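Local coordinates for protein epidermin leader peptide processing serine protease EpiP (Staphylococcus aureus subsp. aureus, PDB 3QFH) that probably cleaves the leader peptide from the precursor of the lantibiotic epidermin, acting as a subtilisin-like serine endopeptidase, at residues A409-N421 / H430-A442. Residues are numbered along the deposited sequence; the frame is centred on the assembly and turned at random.
Sequences AIELLYQHGTSKN and HGELDVYKALNVA. With SO4 (sulfate ion), chain M.
A single antiparallel bridge in the C-terminal part of this subtilisin-like protease, in which T418 and L433 form the non-hydrogen-bonded pair, illustrates how a chain leaving one helix can be tied to the chain that enters a later one, helix 435-439. S419 N donates to E432 O at 2.8 Å, and D434 N answers by donating to G417 O, also at 2.8 Å. Between the two bonds, T418 CA rests 3.1 Å from E432 O in a CA-H...O contact. T418 OG1 sits between its own backbone N and carbonyl carbon (chi1 76°), within 2.9 Å of H430 O and also near S419 O, so its proton has two possible acceptors. Through backbone bonds of G431 and L433 to A339, the 430-442 segment also runs beside strand 338-341, at the border of the parallel sheet of the subtilase fold.

The segment axes of 409-416, the end of helix 406-416, and 435-439 run at 122° between their directions. At the end of the first, G417 lets its backbone lie against A438 CB, while V441 CG2 packs on H416 CB and, more loosely, on L412 CD2. Deeper in, the methyls L413 CD1 and L433 CD1 touch at 3.6 Å. D434 is the N-cap of the second helix; its OD2 accepts from K437 N from above the carboxylate plane.

On the other flank, H430 lays its ring over Y414 in an offset stack, planes 21° apart, with H430 CD2 over the rim of the phenol ring and Y414 CB over the imidazole. I410 CG2 covers the opposite face of Y414. At the imidazole edge, H430 ND1 donates to O4 of a sulfate, probably from the crystallisation liquor, which Q415 NE2 reaches only weakly.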
ATOM      1  N   ALA A 409      14.365   1.919  12.520  1.00 29.79           N
ATOM      2  CA  ALA A 409      14.326   0.836  11.524  1.00 28.31           C
ATOM      3  C   ALA A 409      14.426   1.428  10.133  1.00 27.06           C
ATOM      4  O   ALA A 409      15.138   0.916   9.275  1.00 23.91           O
ATOM      5  CB  ALA A 409      13.043   0.023  11.649  1.00 28.94           C
ATOM      6  N   ILE A 410      13.696   2.513   9.914  1.00 27.28           N
ATOM      7  CA  ILE A 410      13.722   3.201   8.621  1.00 27.32           C
ATOM      8  C   ILE A 410      15.134   3.720   8.333  1.00 27.56           C
ATOM      9  O   ILE A 410      15.635   3.527   7.249  1.00 25.62           O
ATOM     10  CB  ILE A 410      12.732   4.362   8.592  1.00 28.76           C
ATOM     11  CG1 ILE A 410      11.313   3.834   8.783  1.00 29.94           C
ATOM     12  CG2 ILE A 410      12.829   5.133   7.283  1.00 29.83           C
ATOM     13  CD1 ILE A 410      10.282   4.927   9.027  1.00 33.46           C
ATOM     14  N   GLU A 411      15.784   4.343   9.321  1.00 28.51           N
ATOM     15  CA  GLU A 411      17.139   4.867   9.118  1.00 31.00           C
ATOM     16  C   GLU A 411      18.160   3.765   8.887  1.00 29.12           C
ATOM     17  O   GLU A 411      19.079   3.941   8.111  1.00 27.75           O
ATOM     18  CB  GLU A 411      17.576   5.803  10.263  1.00 32.39           C
ATOM     19  CG  GLU A 411      16.740   7.096  10.273  1.00 40.52           C
ATOM     20  CD  GLU A 411      16.732   7.809   8.890  1.00 46.15           C
ATOM     21  OE1 GLU A 411      17.825   8.016   8.317  1.00 51.18           O
ATOM     22  OE2 GLU A 411      15.638   8.158   8.383  1.00 47.92           O
ATOM     23  N   LEU A 412      18.001   2.635   9.563  1.00 28.54           N
ATOM     24  CA  LEU A 412      18.891   1.508   9.353  1.00 28.02           C
ATOM     25  C   LEU A 412      18.674   0.978   7.911  1.00 28.02           C
ATOM     26  O   LEU A 412      19.640   0.740   7.170  1.00 26.82           O
ATOM     27  CB  LEU A 412      18.654   0.440  10.423  1.00 29.15           C
ATOM     28  CG  LEU A 412      19.670  -0.705  10.477  1.00 28.12           C
ATOM     29  CD1 LEU A 412      19.758  -1.283  11.892  1.00 29.52           C
ATOM     30  CD2 LEU A 412      19.374  -1.795   9.430  1.00 21.42           C
ATOM     31  N   LEU A 413      17.414   0.854   7.504  1.00 26.42           N
ATOM     32  CA  LEU A 413      17.096   0.421   6.146  1.00 27.31           C
ATOM     33  C   LEU A 413      17.784   1.350   5.135  1.00 27.58           C
ATOM     34  O   LEU A 413      18.498   0.901   4.245  1.00 28.00           O
ATOM     35  CB  LEU A 413      15.571   0.405   5.922  1.00 25.90           C
ATOM     36  CG  LEU A 413      15.079   0.082   4.506  1.00 29.15           C
ATOM     37  CD1 LEU A 413      15.282  -1.382   4.190  1.00 27.64           C
ATOM     38  CD2 LEU A 413      13.614   0.451   4.308  1.00 31.74           C
ATOM     39  N   TYR A 414      17.603   2.652   5.307  1.00 27.84           N
ATOM     40  CA  TYR A 414      18.160   3.604   4.361  1.00 29.71           C
ATOM     41  C   TYR A 414      19.682   3.677   4.287  1.00 30.83           C
ATOM     42  O   TYR A 414      20.232   3.867   3.201  1.00 32.12           O
ATOM     43  CB  TYR A 414      17.632   5.022   4.622  1.00 29.91           C
ATOM     44  CG  TYR A 414      16.143   5.222   4.380  1.00 32.61           C
ATOM     45  CD1 TYR A 414      15.404   4.330   3.596  1.00 31.69           C
ATOM     46  CD2 TYR A 414      15.512   6.391   4.814  1.00 33.56           C
ATOM     47  CE1 TYR A 414      14.051   4.539   3.343  1.00 33.20           C
ATOM     48  CE2 TYR A 414      14.164   6.622   4.546  1.00 34.89           C
ATOM     49  CZ  TYR A 414      13.443   5.691   3.806  1.00 34.01           C
ATOM     50  OH  TYR A 414      12.117   5.908   3.561  1.00 33.78           O
ATOM     51  N   GLN A 415      20.344   3.561   5.435  1.00 30.90           N
ATOM     52  CA  GLN A 415      21.788   3.704   5.518  1.00 32.25           C
ATOM     53  C   GLN A 415      22.569   2.415   5.415  1.00 31.73           C
ATOM     54  O   GLN A 415      23.681   2.442   4.933  1.00 29.92           O
ATOM     55  CB  GLN A 415      22.170   4.404   6.832  1.00 33.27           C
ATOM     56  CG  GLN A 415      21.582   5.791   6.986  1.00 38.48           C
ATOM     57  CD  GLN A 415      22.030   6.739   5.887  1.00 44.97           C
ATOM     58  OE1 GLN A 415      23.188   6.706   5.446  1.00 51.33           O
ATOM     59  NE2 GLN A 415      21.117   7.593   5.441  1.00 44.97           N
ATOM     60  N   HIS A 416      22.004   1.303   5.889  1.00 31.25           N
ATOM     61  CA  HIS A 416      22.706   0.012   5.857  1.00 33.34           C
ATOM     62  C   HIS A 416      21.937  -1.109   5.182  1.00 32.15           C
ATOM     63  O   HIS A 416      22.431  -2.217   5.117  1.00 35.38           O
ATOM     64  CB  HIS A 416      23.048  -0.441   7.290  1.00 33.80           C
ATOM     65  CG  HIS A 416      23.797   0.586   8.074  1.00 36.70           C
ATOM     66  ND1 HIS A 416      25.171   0.692   8.034  1.00 38.55           N
ATOM     67  CD2 HIS A 416      23.362   1.585   8.878  1.00 35.13           C
ATOM     68  CE1 HIS A 416      25.552   1.698   8.803  1.00 39.39           C
ATOM     69  NE2 HIS A 416      24.474   2.258   9.324  1.00 38.85           N
ATOM     70  N   GLY A 417      20.742  -0.836   4.688  1.00 30.36           N
ATOM     71  CA  GLY A 417      19.907  -1.884   4.103  1.00 30.83           C
ATOM     72  C   GLY A 417      19.702  -1.796   2.607  1.00 29.93           C
ATOM     73  O   GLY A 417      18.803  -2.418   2.080  1.00 30.85           O
ATOM     74  N   THR A 418      20.515  -1.003   1.926  1.00 30.22           N
ATOM     75  CA  THR A 418      20.401  -0.871   0.485  1.00 30.26           C
ATOM     76  C   THR A 418      21.774  -0.987  -0.153  1.00 30.83           C
ATOM     77  O   THR A 418      22.798  -0.862   0.507  1.00 30.27           O
ATOM     78  CB  THR A 418      19.812   0.503   0.046  1.00 31.43           C
ATOM     79  OG1 THR A 418      20.806   1.517   0.176  1.00 34.20           O
ATOM     80  CG2 THR A 418      18.542   0.884   0.856  1.00 28.03           C
ATOM     81  N   SER A 419      21.762  -1.257  -1.445  1.00 30.15           N
ATOM     82  CA  SER A 419      22.941  -1.274  -2.271  1.00 32.45           C
ATOM     83  C   SER A 419      23.327   0.195  -2.510  1.00 33.31           C
ATOM     84  O   SER A 419      22.451   1.064  -2.554  1.00 33.47           O
ATOM     85  CB  SER A 419      22.592  -1.947  -3.613  1.00 32.70           C
ATOM     86  OG  SER A 419      23.513  -1.608  -4.630  1.00 35.29           O
ATOM     87  N   LYS A 420      24.621   0.475  -2.648  1.00 32.47           N
ATOM     88  CA  LYS A 420      25.081   1.819  -2.933  1.00 32.56           C
ATOM     89  C   LYS A 420      25.675   1.895  -4.332  1.00 32.90           C
ATOM     90  O   LYS A 420      26.610   2.636  -4.577  1.00 33.15           O
ATOM     91  CB  LYS A 420      26.041   2.327  -1.845  1.00 34.09           C
ATOM     92  CG  LYS A 420      25.289   2.605  -0.526  1.00 38.18           C
ATOM     93  CD  LYS A 420      26.108   3.343   0.507  1.00 46.83           C
ATOM     94  CE  LYS A 420      25.231   3.723   1.710  1.00 49.16           C
ATOM     95  NZ  LYS A 420      25.958   4.516   2.745  1.00 56.38           N
ATOM     96  N   ASN A 421      25.086   1.138  -5.252  1.00 32.32           N
ATOM     97  CA  ASN A 421      25.508   1.120  -6.647  1.00 33.58           C
ATOM     98  C   ASN A 421      24.466   1.764  -7.560  1.00 33.87           C
ATOM     99  O   ASN A 421      24.690   1.878  -8.758  1.00 34.34           O
ATOM    100  CB  ASN A 421      25.715  -0.327  -7.093  1.00 32.77           C
ATOM    101  CG  ASN A 421      26.859  -1.010  -6.357  1.00 36.11           C
ATOM    102  OD1 ASN A 421      27.869  -0.393  -6.042  1.00 37.48           O
ATOM    103  ND2 ASN A 421      26.714  -2.303  -6.120  1.00 38.34           N
ATOM    104  N   HIS A 430      17.552   5.956  -1.693  1.00 26.13           N
ATOM    105  CA  HIS A 430      18.800   5.466  -1.070  1.00 28.28           C
ATOM    106  C   HIS A 430      19.414   4.251  -1.757  1.00 27.77           C
ATOM    107  O   HIS A 430      20.558   3.884  -1.465  1.00 30.65           O
ATOM    108  CB  HIS A 430      18.600   5.181   0.417  1.00 27.27           C
ATOM    109  CG  HIS A 430      18.291   6.398   1.217  1.00 27.49           C
ATOM    110  ND1 HIS A 430      19.273   7.267   1.646  1.00 31.19           N
ATOM    111  CD2 HIS A 430      17.118   6.889   1.687  1.00 30.70           C
ATOM    112  CE1 HIS A 430      18.711   8.250   2.332  1.00 33.55           C
ATOM    113  NE2 HIS A 430      17.407   8.038   2.381  1.00 30.70           N
ATOM    114  N   GLY A 431      18.670   3.629  -2.663  1.00 26.22           N
ATOM    115  CA  GLY A 431      19.192   2.523  -3.455  1.00 24.69           C
ATOM    116  C   GLY A 431      18.278   1.328  -3.457  1.00 24.86           C
ATOM    117  O   GLY A 431      17.195   1.368  -2.879  1.00 25.00           O
ATOM    118  N   GLU A 432      18.728   0.252  -4.103  1.00 26.80           N
ATOM    119  CA  GLU A 432      17.954  -0.976  -4.159  1.00 27.26           C
ATOM    120  C   GLU A 432      18.088  -1.712  -2.825  1.00 26.56           C
ATOM    121  O   GLU A 432      19.166  -1.795  -2.247  1.00 26.50           O
ATOM    122  CB  GLU A 432      18.427  -1.870  -5.314  1.00 29.31           C
ATOM    123  CG  GLU A 432      17.480  -3.030  -5.622  1.00 32.41           C
ATOM    124  CD  GLU A 432      17.961  -3.903  -6.771  1.00 40.81           C
ATOM    125  OE1 GLU A 432      19.133  -4.347  -6.733  1.00 44.06           O
ATOM    126  OE2 GLU A 432      17.151  -4.166  -7.699  1.00 43.09           O
ATOM    127  N   LEU A 433      16.970  -2.224  -2.347  1.00 25.43           N
ATOM    128  CA  LEU A 433      16.887  -3.014  -1.115  1.00 24.94           C
ATOM    129  C   LEU A 433      17.919  -4.166  -1.084  1.00 25.24           C
ATOM    130  O   LEU A 433      18.071  -4.875  -2.077  1.00 23.16           O
ATOM    131  CB  LEU A 433      15.471  -3.603  -1.050  1.00 23.62           C
ATOM    132  CG  LEU A 433      15.085  -4.510   0.125  1.00 24.77           C
ATOM    133  CD1 LEU A 433      15.232  -3.800   1.466  1.00 26.38           C
ATOM    134  CD2 LEU A 433      13.653  -5.021  -0.081  1.00 21.45           C
ATOM    135  N   ASP A 434      18.621  -4.336   0.042  1.00 25.65           N
ATOM    136  CA  ASP A 434      19.576  -5.455   0.226  1.00 27.70           C
ATOM    137  C   ASP A 434      19.376  -5.994   1.659  1.00 27.67           C
ATOM    138  O   ASP A 434      19.888  -5.445   2.643  1.00 26.87           O
ATOM    139  CB  ASP A 434      21.027  -5.026  -0.015  1.00 28.80           C
ATOM    140  CG  ASP A 434      22.026  -6.216   0.006  1.00 35.03           C
ATOM    141  OD1 ASP A 434      23.153  -6.036  -0.540  1.00 44.04           O
ATOM    142  OD2 ASP A 434      21.710  -7.316   0.542  1.00 34.05           O
ATOM    143  N   VAL A 435      18.588  -7.056   1.744  1.00 27.34           N
ATOM    144  CA  VAL A 435      18.198  -7.649   3.013  1.00 27.06           C
ATOM    145  C   VAL A 435      19.373  -8.313   3.696  1.00 28.58           C
ATOM    146  O   VAL A 435      19.479  -8.296   4.931  1.00 27.57           O
ATOM    147  CB  VAL A 435      17.005  -8.627   2.804  1.00 27.93           C
ATOM    148  CG1 VAL A 435      16.650  -9.373   4.085  1.00 25.67           C
ATOM    149  CG2 VAL A 435      15.801  -7.854   2.253  1.00 25.74           C
ATOM    150  N   TYR A 436      20.292  -8.864   2.911  1.00 29.77           N
ATOM    151  CA  TYR A 436      21.470  -9.489   3.514  1.00 30.51           C
ATOM    152  C   TYR A 436      22.262  -8.444   4.303  1.00 30.51           C
ATOM    153  O   TYR A 436      22.655  -8.685   5.463  1.00 28.21           O
ATOM    154  CB  TYR A 436      22.330 -10.156   2.463  1.00 31.15           C
ATOM    155  CG  TYR A 436      23.567 -10.794   3.009  1.00 32.13           C
ATOM    156  CD1 TYR A 436      23.531 -12.084   3.527  1.00 34.04           C
ATOM    157  CD2 TYR A 436      24.786 -10.129   2.971  1.00 36.92           C
ATOM    158  CE1 TYR A 436      24.671 -12.691   4.023  1.00 36.34           C
ATOM    159  CE2 TYR A 436      25.939 -10.722   3.473  1.00 40.02           C
ATOM    160  CZ  TYR A 436      25.873 -12.005   3.992  1.00 39.18           C
ATOM    161  OH  TYR A 436      27.004 -12.599   4.476  1.00 42.62           O
ATOM    162  N   LYS A 437      22.474  -7.283   3.689  1.00 29.56           N
ATOM    163  CA  LYS A 437      23.178  -6.205   4.383  1.00 31.82           C
ATOM    164  C   LYS A 437      22.419  -5.741   5.632  1.00 29.99           C
ATOM    165  O   LYS A 437      23.019  -5.548   6.679  1.00 29.96           O
ATOM    166  CB  LYS A 437      23.427  -5.000   3.473  1.00 32.28           C
ATOM    167  CG  LYS A 437      24.548  -5.188   2.447  1.00 37.15           C
ATOM    168  CD  LYS A 437      24.856  -3.864   1.719  1.00 41.15           C
ATOM    169  CE  LYS A 437      25.900  -4.050   0.620  1.00 43.93           C
ATOM    170  NZ  LYS A 437      27.250  -4.478   1.136  1.00 49.55           N
ATOM    171  N   ALA A 438      21.106  -5.560   5.503  1.00 29.04           N
ATOM    172  CA  ALA A 438      20.273  -5.066   6.621  1.00 28.75           C
ATOM    173  C   ALA A 438      20.348  -5.977   7.857  1.00 28.77           C
ATOM    174  O   ALA A 438      20.301  -5.494   8.990  1.00 29.64           O
ATOM    175  CB  ALA A 438      18.828  -4.906   6.170  1.00 26.24           C
ATOM    176  N   LEU A 439      20.480  -7.279   7.636  1.00 28.07           N
ATOM    177  CA  LEU A 439      20.557  -8.239   8.732  1.00 30.73           C
ATOM    178  C   LEU A 439      21.977  -8.465   9.268  1.00 31.22           C
ATOM    179  O   LEU A 439      22.152  -9.138  10.258  1.00 30.96           O
ATOM    180  CB  LEU A 439      19.968  -9.588   8.296  1.00 30.60           C
ATOM    181  CG  LEU A 439      18.490  -9.535   7.893  1.00 32.87           C
ATOM    182  CD1 LEU A 439      17.997 -10.890   7.402  1.00 33.69           C
ATOM    183  CD2 LEU A 439      17.650  -9.051   9.047  1.00 35.32           C
ATOM    184  N   ASN A 440      22.987  -7.890   8.635  1.00 30.91           N
ATOM    185  CA  ASN A 440      24.343  -8.132   9.092  1.00 32.34           C
ATOM    186  C   ASN A 440      25.122  -6.890   9.536  1.00 32.37           C
ATOM    187  O   ASN A 440      26.348  -6.864   9.434  1.00 30.26           O
ATOM    188  CB  ASN A 440      25.086  -8.894   7.991  1.00 33.06           C
ATOM    189  CG  ASN A 440      24.612 -10.328   7.879  1.00 35.26           C
ATOM    190  OD1 ASN A 440      24.871 -11.126   8.762  1.00 40.62           O
ATOM    191  ND2 ASN A 440      23.914 -10.659   6.791  1.00 34.84           N
ATOM    192  N   VAL A 441      24.416  -5.881  10.045  1.00 31.12           N
ATOM    193  CA  VAL A 441      25.076  -4.642  10.489  1.00 32.06           C
ATOM    194  C   VAL A 441      26.029  -4.907  11.655  1.00 33.31           C
ATOM    195  O   VAL A 441      27.059  -4.257  11.769  1.00 34.54           O
ATOM    196  CB  VAL A 441      24.056  -3.561  10.892  1.00 31.57           C
ATOM    197  CG1 VAL A 441      24.769  -2.301  11.381  1.00 30.06           C
ATOM    198  CG2 VAL A 441      23.146  -3.236   9.694  1.00 30.62           C
ATOM    199  N   ALA A 442      25.710  -5.880  12.503  1.00 33.97           N
ATOM    200  CA  ALA A 442      26.593  -6.214  13.621  1.00 35.90           C
ATOM    201  C   ALA A 442      27.807  -7.009  13.139  1.00 37.15           C
ATOM    202  O   ALA A 442      28.795  -7.101  13.849  1.00 37.85           O
ATOM    203  CB  ALA A 442      25.835  -6.999  14.699  1.00 36.27           C
TER
HETATM  204  S   SO4 M 459      22.728   8.221   1.477  1.00 53.03           S
HETATM  205  O1  SO4 M 459      22.259   9.034   2.601  1.00 54.46           O
HETATM  206  O2  SO4 M 459      23.846   8.848   0.787  1.00 47.68           O
HETATM  207  O3  SO4 M 459      23.100   6.905   1.974  1.00 50.82           O
HETATM  208  O4  SO4 M 459      21.631   8.069   0.519  1.00 60.19           O
HETATM  209  O   HOH W   1      21.769  -2.818  -6.928  1.00 40.73           O